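Aminoglycoside N(3)-acetyltransferase III (Serratia marcescens, PDB 7LAO) transfers the acetyl group of acetyl-CoA to the 3-amino group of 2-deoxystreptamine antibiotics such as gentamicin, kanamycin and tobramycin, and so confers resistance to them. Local coordinates at residues G21-V26 and A54-G59; R150-G155 and F251-I256; E226-A231 and T262-H267. All coordinates share one frame; numbering follows the deposited sequence.

Contact 1: residues G21-V26 and A54-G59; sequences GDLIMV and AGTLMG
Leu23 and Thr56 lie side by side on one face of a pair of parallel strands, their side chains pointing the same way. CD1 of Leu23 rests equally on CB and CG2 of Thr56, 3.6 Å from each. The threonine holds OG1 beside its backbone N (chi1 -67°), with CG2 anti to that nitrogen, and OG1 is bonded to the backbone N of Leu128. Farther along the same face Met25 and Met58 meet through their first carbons, Met25 CB to Met58 CB 4.3 Å, and both thioether chains run on extended. The two backbones are joined by alternating hydrogen bonds. Ile24 N donates to Thr56 O at 2.9 Å, and Val26 N to Met58 O. Between them Met58 N lies 2.7 Å from Ile24 O, a bond that despite its shortness is the most bent of these, at 130° at the hydrogen. Strands 23-28 and 56-60 are adjacent in the mixed central sheet and are connected through helix 40-51, a beta-alpha-beta crossover. That helix packs on the reverse face, where Ile24 CB stands 4.2 Å from Leu57 CD2 and both residues touch Val51. Phe151 of helix 147-153 lies against Leu23, Met25 and Met58, so the strand pair is sandwiched between helices. Toward the start of the two segments the regular pairing gives way to loop. Thr56 N still reaches Asp22 O at 3.0 Å, and Gly55 CA comes within 3.2 Å of the same oxygen. Beyond it, Gly21 and Ala54 are exposed to solvent and meet only loosely, Gly21 CA lying 4.1 Å from Ala54 C. On this margin the Asp22 side chain leaves the backbone away from segment 54-59, and its OD2 forms a salt bridge with Lys157 and accepts a bond from Arg19 N.

Contact 2: residues R150-G155 and F251-I256; sequences RFVGHG and FEAQDI
Gln254, in the first turn of one helix, reaches with its side-chain amide to the backbone carbonyl of Val152 at the last turn of another. Its NE2 lies 2.8 Å from Val152 O, but the N-H points well off the acceptor, at 130°, and the bond is weak. The same oxygen also accepts Gly155 N at 3.0 Å, and Gln254 CG stands only 3.1 Å from it, so both CG and the amide of Gln254 lie close to Val152 O. From CG the chain is extended (chi2 178°), which sets CD 3.3 Å from Val152 O. Beside the polar link the Val152 and Gln254 side chains pass each other at a slant, Val152 CG1 packing on Gln254 CG at 3.7 Å. The helix ends here in a Schellman motif: Gly155, with positive phi, is the C-prime residue, Gly156 N returns to Phe151 O and Gly155 N to Val152 O. An amide hydrogen brought to this carboxyl end is consistent with a favourable interaction with the helix dipole. The facing segment is itself a junction, where strand 246-252 runs straight into helix 253-268 with Glu252 at the N-cap position. Inward of Gln254 the contact turns apolar and buried. Ala253 points its methyl at the first helix, and its CB meets Phe151 CE2 obliquely at 3.5 Å, with Val152 CG2 farther off at 4.4 Å. Phe151 and Val152 both also touch Val170 of helix 170-177, while Gln254 remains exposed at the outer margin.

Contact 3: residues E226-A231 and T262-H267; sequences ETIAKA and TYLEQH
Tyr263 projects toward helix 224-233 and its ring meets three residues of that helix. Its CG stands anti to the backbone N (chi1 -175°), and the atoms around the ring divide the contacts. Ile228 CG1 approaches CD2 of Tyr263 at 3.7 Å, crossing obliquely, while Ala231 CB lies 3.9 Å from Tyr263 CE1, on the other side of the CG-CZ line. At the far end Thr227 crosses the tyrosine at about a right angle, its CG2 methyl 3.4 Å from Tyr263 OH. Thr227 OG1 is hydrogen-bonded to Asp223 O, just before the helix starts. One face of the tyrosine ring carries the His267 imidazole, whose ND1 lies 3.7 Å above the ring centre. The same ND1 donates to Tyr263 O at 2.9 Å, with the carbonyl oxygen close to the imidazole plane, which fixes how the histidine is turned over the phenol. One residue on from the tyrosine, Leu264 CG meets Ile228 CD1 at 3.9 Å, these side chains crossing at about a right angle. The helices cross steeply, at 108° with axes 11.0 Å apart, and Tyr263 takes part in three of the four residue contacts. Ile228 and Ala231 touch Phe259, one turn earlier on helix 253-268, and Ile228 extends to Leu171 of helix 170-177; between the two helices the chain forms strands 239-243 and 246-252 at one edge of the central sheet.

From the N terminus, contact 1 comes first, closing a loop of 27 residues that holds helix 40-51 and bringing two neighbouring strands of the central sheet together. It is complete before contact 2 opens at helix 147-153, yet Phe151, which belongs to contact 2, joins the two. Contact 2 spans 95 residues to the start of helix 253-268. Contact 3 begins within that span and ends beyond it, so contacts 2 and 3 cross along the chain. It closes a loop of 30 residues holding strands 239-243 and 246-252, and ties helix 224-233 to the later part of helix 253-268, about 25 Å from contact 1, centre to centre.

Contact 1: residues G21-V26 and A54-G59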
# COMPACT_ATOMS: atom_id res chain seq x y z
N GLY A 21 -10.48 -4.47 -16.61
CA GLY A 21 -9.83 -3.20 -16.89
C GLY A 21 -9.47 -2.40 -15.67
O GLY A 21 -8.73 -1.41 -15.78
N ASP A 22 -9.98 -2.78 -14.49
CA ASP A 22 -9.78 -1.97 -13.30
C ASP A 22 -8.33 -1.99 -12.89
O ASP A 22 -7.62 -2.99 -13.09
CB ASP A 22 -10.58 -2.52 -12.11
CG ASP A 22 -12.03 -2.09 -12.14
OD1 ASP A 22 -12.36 -1.30 -13.05
OD2 ASP A 22 -12.83 -2.55 -11.27
N LEU A 23 -7.92 -0.92 -12.23
CA LEU A 23 -6.68 -0.86 -11.47
C LEU A 23 -7.03 -1.00 -9.99
O LEU A 23 -7.73 -0.16 -9.42
CB LEU A 23 -5.98 0.48 -11.74
CG LEU A 23 -4.86 0.90 -10.79
CD1 LEU A 23 -3.67 -0.05 -10.90
CD2 LEU A 23 -4.39 2.36 -11.23
N ILE A 24 -6.56 -2.09 -9.36
CA ILE A 24 -6.93 -2.44 -8.00
C ILE A 24 -5.67 -2.47 -7.14
O ILE A 24 -4.73 -3.21 -7.43
CB ILE A 24 -7.64 -3.81 -7.98
CG1 ILE A 24 -8.87 -3.72 -8.89
CG2 ILE A 24 -8.10 -4.16 -6.54
CD1 ILE A 24 -9.89 -2.76 -8.40
N MET A 25 -5.68 -1.73 -6.06
CA MET A 25 -4.69 -1.91 -5.01
C MET A 25 -5.34 -2.74 -3.91
O MET A 25 -6.37 -2.34 -3.36
CB MET A 25 -4.22 -0.57 -4.45
CG MET A 25 -3.15 -0.69 -3.35
SD MET A 25 -2.24 0.92 -3.10
CE MET A 25 -1.14 0.45 -1.75
N VAL A 26 -4.72 -3.88 -3.58
CA VAL A 26 -5.31 -4.84 -2.64
C VAL A 26 -4.58 -4.79 -1.31
O VAL A 26 -3.35 -4.87 -1.26
CB VAL A 26 -5.24 -6.28 -3.21
CG1 VAL A 26 -6.05 -7.31 -2.35
CG2 VAL A 26 -5.65 -6.32 -4.68
N ALA A 54 -6.43 -6.64 -19.19
CA ALA A 54 -6.21 -5.20 -19.28
C ALA A 54 -6.13 -4.52 -17.92
O ALA A 54 -5.71 -3.34 -17.84
CB ALA A 54 -7.34 -4.55 -20.09
N GLY A 55 -6.51 -5.21 -16.84
CA GLY A 55 -6.45 -4.65 -15.51
C GLY A 55 -5.06 -4.71 -14.92
O GLY A 55 -4.17 -5.47 -15.37
N THR A 56 -4.87 -3.94 -13.88
CA THR A 56 -3.61 -3.92 -13.16
C THR A 56 -3.88 -4.15 -11.67
O THR A 56 -4.81 -3.60 -11.10
CB THR A 56 -2.87 -2.60 -13.38
OG1 THR A 56 -2.46 -2.51 -14.76
CG2 THR A 56 -1.61 -2.53 -12.54
N LEU A 57 -3.09 -5.02 -11.05
CA LEU A 57 -3.20 -5.20 -9.61
C LEU A 57 -1.99 -4.56 -8.97
O LEU A 57 -0.89 -4.60 -9.53
CB LEU A 57 -3.21 -6.71 -9.23
CG LEU A 57 -4.17 -7.59 -10.02
CD1 LEU A 57 -3.94 -9.11 -9.72
CD2 LEU A 57 -5.61 -7.11 -9.69
N MET A 58 -2.18 -4.10 -7.75
CA MET A 58 -1.10 -3.41 -7.07
C MET A 58 -1.12 -3.73 -5.59
O MET A 58 -2.18 -3.97 -4.99
CB MET A 58 -1.25 -1.90 -7.27
CG MET A 58 -0.13 -1.06 -6.70
SD MET A 58 -0.39 0.70 -7.20
CE MET A 58 0.84 1.53 -6.18
N GLY A 59 0.05 -3.69 -4.99
CA GLY A 59 0.14 -4.03 -3.58
C GLY A 59 1.27 -3.28 -2.93
O GLY A 59 2.25 -2.89 -3.59

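Contact 2: residues R150-G155 and F251-I256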
# COMPACT_ATOMS: atom_id res chain seq x y z
N ARG A 150 0.28 8.20 -8.89
CA ARG A 150 -0.12 7.73 -10.21
C ARG A 150 -1.26 6.74 -10.11
O ARG A 150 -2.08 6.66 -11.04
CB ARG A 150 1.11 7.15 -10.95
CG ARG A 150 2.18 8.30 -11.15
CD ARG A 150 3.42 7.87 -11.94
NE ARG A 150 4.18 6.84 -11.20
CZ ARG A 150 5.10 7.07 -10.26
NH1 ARG A 150 5.43 8.29 -9.89
NH2 ARG A 150 5.72 6.07 -9.71
N PHE A 151 -1.31 5.97 -9.04
CA PHE A 151 -2.45 5.07 -8.79
C PHE A 151 -3.75 5.87 -8.73
O PHE A 151 -4.74 5.52 -9.38
CB PHE A 151 -2.20 4.30 -7.50
CG PHE A 151 -3.44 3.56 -6.95
CD1 PHE A 151 -3.90 2.36 -7.53
CD2 PHE A 151 -4.07 4.06 -5.85
CE1 PHE A 151 -5.04 1.70 -6.97
CE2 PHE A 151 -5.20 3.40 -5.27
CZ PHE A 151 -5.69 2.25 -5.84
N VAL A 152 -3.72 7.01 -8.02
CA VAL A 152 -4.90 7.91 -7.96
C VAL A 152 -5.19 8.51 -9.32
O VAL A 152 -6.33 8.49 -9.79
CB VAL A 152 -4.70 9.02 -6.91
CG1 VAL A 152 -5.86 10.03 -6.93
CG2 VAL A 152 -4.51 8.37 -5.56
N GLY A 153 -4.13 9.04 -10.01
CA GLY A 153 -4.35 9.66 -11.32
C GLY A 153 -4.89 8.71 -12.38
O GLY A 153 -5.56 9.14 -13.32
N HIS A 154 -4.62 7.41 -12.26
CA HIS A 154 -5.13 6.44 -13.21
C HIS A 154 -6.47 5.83 -12.77
O HIS A 154 -6.91 4.84 -13.34
CB HIS A 154 -4.07 5.33 -13.45
CG HIS A 154 -2.96 5.79 -14.35
ND1 HIS A 154 -3.09 5.76 -15.71
CD2 HIS A 154 -1.76 6.34 -14.08
CE1 HIS A 154 -1.99 6.28 -16.26
NE2 HIS A 154 -1.18 6.66 -15.29
N GLY A 155 -7.12 6.42 -11.79
CA GLY A 155 -8.45 5.97 -11.43
C GLY A 155 -8.46 4.66 -10.65
O GLY A 155 -9.33 3.82 -10.89
N PHE A 251 -13.26 0.81 -2.50
CA PHE A 251 -13.27 2.28 -2.52
C PHE A 251 -12.71 2.83 -3.83
O PHE A 251 -11.68 2.37 -4.33
CB PHE A 251 -12.39 2.84 -1.40
CG PHE A 251 -12.76 2.42 -0.05
CD1 PHE A 251 -13.88 2.95 0.56
CD2 PHE A 251 -11.97 1.52 0.68
CE1 PHE A 251 -14.25 2.61 1.87
CE2 PHE A 251 -12.34 1.15 2.00
CZ PHE A 251 -13.45 1.69 2.58
N GLU A 252 -13.34 3.90 -4.34
CA GLU A 252 -12.80 4.65 -5.48
C GLU A 252 -11.69 5.56 -4.98
O GLU A 252 -11.94 6.42 -4.10
CB GLU A 252 -13.90 5.47 -6.14
CG GLU A 252 -13.53 6.02 -7.46
CD GLU A 252 -14.08 7.43 -7.68
OE1 GLU A 252 -13.27 8.37 -7.84
OE2 GLU A 252 -15.33 7.58 -7.68
N ALA A 253 -10.47 5.42 -5.54
CA ALA A 253 -9.33 6.08 -4.90
C ALA A 253 -9.39 7.61 -5.05
O ALA A 253 -9.05 8.32 -4.11
CB ALA A 253 -7.97 5.60 -5.46
N GLN A 254 -9.77 8.11 -6.21
CA GLN A 254 -9.83 9.57 -6.37
C GLN A 254 -10.80 10.19 -5.36
O GLN A 254 -10.56 11.27 -4.82
CB GLN A 254 -10.20 9.93 -7.81
CG GLN A 254 -9.05 9.60 -8.81
CD GLN A 254 -9.31 9.87 -10.33
OE1 GLN A 254 -10.44 9.89 -10.82
NE2 GLN A 254 -8.22 10.03 -11.08
N ASP A 255 -11.91 9.51 -5.13
CA ASP A 255 -12.97 10.06 -4.30
C ASP A 255 -12.60 10.04 -2.82
O ASP A 255 -12.78 11.05 -2.13
CB ASP A 255 -14.26 9.30 -4.55
CG ASP A 255 -15.50 10.13 -4.15
OD1 ASP A 255 -16.22 9.71 -3.27
OD2 ASP A 255 -15.68 11.23 -4.67
N ILE A 256 -11.97 8.97 -2.36
CA ILE A 256 -11.63 8.94 -0.94
C ILE A 256 -10.46 9.84 -0.64
O ILE A 256 -10.35 10.40 0.47
CB ILE A 256 -11.38 7.50 -0.47
CG1 ILE A 256 -11.57 7.45 1.05
CG2 ILE A 256 -9.94 6.97 -0.96
CD1 ILE A 256 -11.63 6.03 1.57

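Contact 3: residues E226-A231 and T262-H267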
# COMPACT_ATOMS: atom_id res chain seq x y z
N GLU A 226 -7.44 5.81 9.48
CA GLU A 226 -8.63 5.21 10.04
C GLU A 226 -9.73 6.25 10.28
O GLU A 226 -10.90 6.02 9.96
CB GLU A 226 -8.26 4.51 11.35
CG GLU A 226 -9.42 3.86 12.03
CD GLU A 226 -8.99 2.89 13.13
OE1 GLU A 226 -9.87 2.29 13.75
OE2 GLU A 226 -7.77 2.73 13.38
N THR A 227 -9.36 7.39 10.85
CA THR A 227 -10.36 8.41 11.13
C THR A 227 -11.07 8.82 9.83
O THR A 227 -12.30 8.83 9.76
CB THR A 227 -9.70 9.62 11.82
OG1 THR A 227 -9.13 9.19 13.06
CG2 THR A 227 -10.71 10.74 12.13
N ILE A 228 -10.29 9.04 8.77
CA ILE A 228 -10.85 9.55 7.52
C ILE A 228 -11.69 8.49 6.82
O ILE A 228 -12.78 8.77 6.32
CB ILE A 228 -9.73 10.07 6.61
CG1 ILE A 228 -9.14 11.36 7.21
CG2 ILE A 228 -10.28 10.37 5.24
CD1 ILE A 228 -7.81 11.73 6.61
N ALA A 229 -11.19 7.24 6.79
CA ALA A 229 -11.93 6.17 6.13
C ALA A 229 -13.26 5.94 6.80
O ALA A 229 -14.28 5.75 6.13
CB ALA A 229 -11.11 4.87 6.13
N LYS A 230 -13.27 5.93 8.13
CA LYS A 230 -14.54 5.77 8.84
C LYS A 230 -15.52 6.88 8.49
O LYS A 230 -16.72 6.64 8.28
CB LYS A 230 -14.32 5.73 10.35
CG LYS A 230 -13.58 4.51 10.85
CD LYS A 230 -12.95 4.79 12.22
CE LYS A 230 -13.81 4.32 13.34
NZ LYS A 230 -13.56 2.86 13.51
N ALA A 231 -15.04 8.13 8.49
CA ALA A 231 -15.91 9.24 8.13
C ALA A 231 -16.38 9.12 6.69
O ALA A 231 -17.55 9.38 6.40
CB ALA A 231 -15.20 10.59 8.34
N THR A 262 -10.44 17.25 1.85
CA THR A 262 -11.51 18.10 2.35
C THR A 262 -11.65 17.97 3.86
O THR A 262 -11.75 18.97 4.58
CB THR A 262 -12.82 17.70 1.66
OG1 THR A 262 -12.67 17.79 0.24
CG2 THR A 262 -14.00 18.57 2.12
N TYR A 263 -11.75 16.72 4.34
CA TYR A 263 -11.81 16.43 5.77
C TYR A 263 -10.67 17.10 6.52
O TYR A 263 -10.88 17.76 7.54
CB TYR A 263 -11.75 14.90 5.99
CG TYR A 263 -11.93 14.50 7.46
CD1 TYR A 263 -13.19 14.22 7.97
CD2 TYR A 263 -10.84 14.46 8.35
CE1 TYR A 263 -13.40 13.88 9.33
CE2 TYR A 263 -11.04 14.13 9.72
CZ TYR A 263 -12.31 13.84 10.19
OH TYR A 263 -12.49 13.52 11.52
N LEU A 264 -9.43 16.90 6.05
CA LEU A 264 -8.29 17.47 6.76
C LEU A 264 -8.32 18.99 6.75
O LEU A 264 -7.94 19.65 7.73
CB LEU A 264 -6.98 16.94 6.17
CG LEU A 264 -6.61 15.48 6.54
CD1 LEU A 264 -5.45 14.96 5.70
CD2 LEU A 264 -6.27 15.34 8.03
N GLU A 265 -8.81 19.58 5.66
CA GLU A 265 -8.88 21.04 5.59
C GLU A 265 -9.92 21.56 6.57
O GLU A 265 -9.69 22.55 7.29
CB GLU A 265 -9.24 21.46 4.17
CG GLU A 265 -8.14 21.28 3.14
CD GLU A 265 -8.53 21.84 1.77
OE1 GLU A 265 -9.34 22.79 1.72
OE2 GLU A 265 -8.04 21.33 0.74
N GLN A 266 -11.10 20.94 6.57
CA GLN A 266 -12.16 21.43 7.43
C GLN A 266 -11.82 21.25 8.90
O GLN A 266 -12.31 22.01 9.74
CB GLN A 266 -13.48 20.72 7.09
CG GLN A 266 -14.05 21.11 5.74
CD GLN A 266 -14.53 22.55 5.73
OE1 GLN A 266 -15.43 22.91 6.50
NE2 GLN A 266 -13.91 23.39 4.90
N HIS A 267 -10.96 20.29 9.24
CA HIS A 267 -10.71 20.01 10.65
C HIS A 267 -9.38 20.53 11.15
O HIS A 267 -9.27 20.90 12.32
CB HIS A 267 -10.81 18.51 10.92
CG HIS A 267 -12.21 17.99 10.87
ND1 HIS A 267 -12.84 17.66 9.68
CD2 HIS A 267 -13.12 17.77 11.84
CE1 HIS A 267 -14.07 17.26 9.93
NE2 HIS A 267 -14.27 17.31 11.24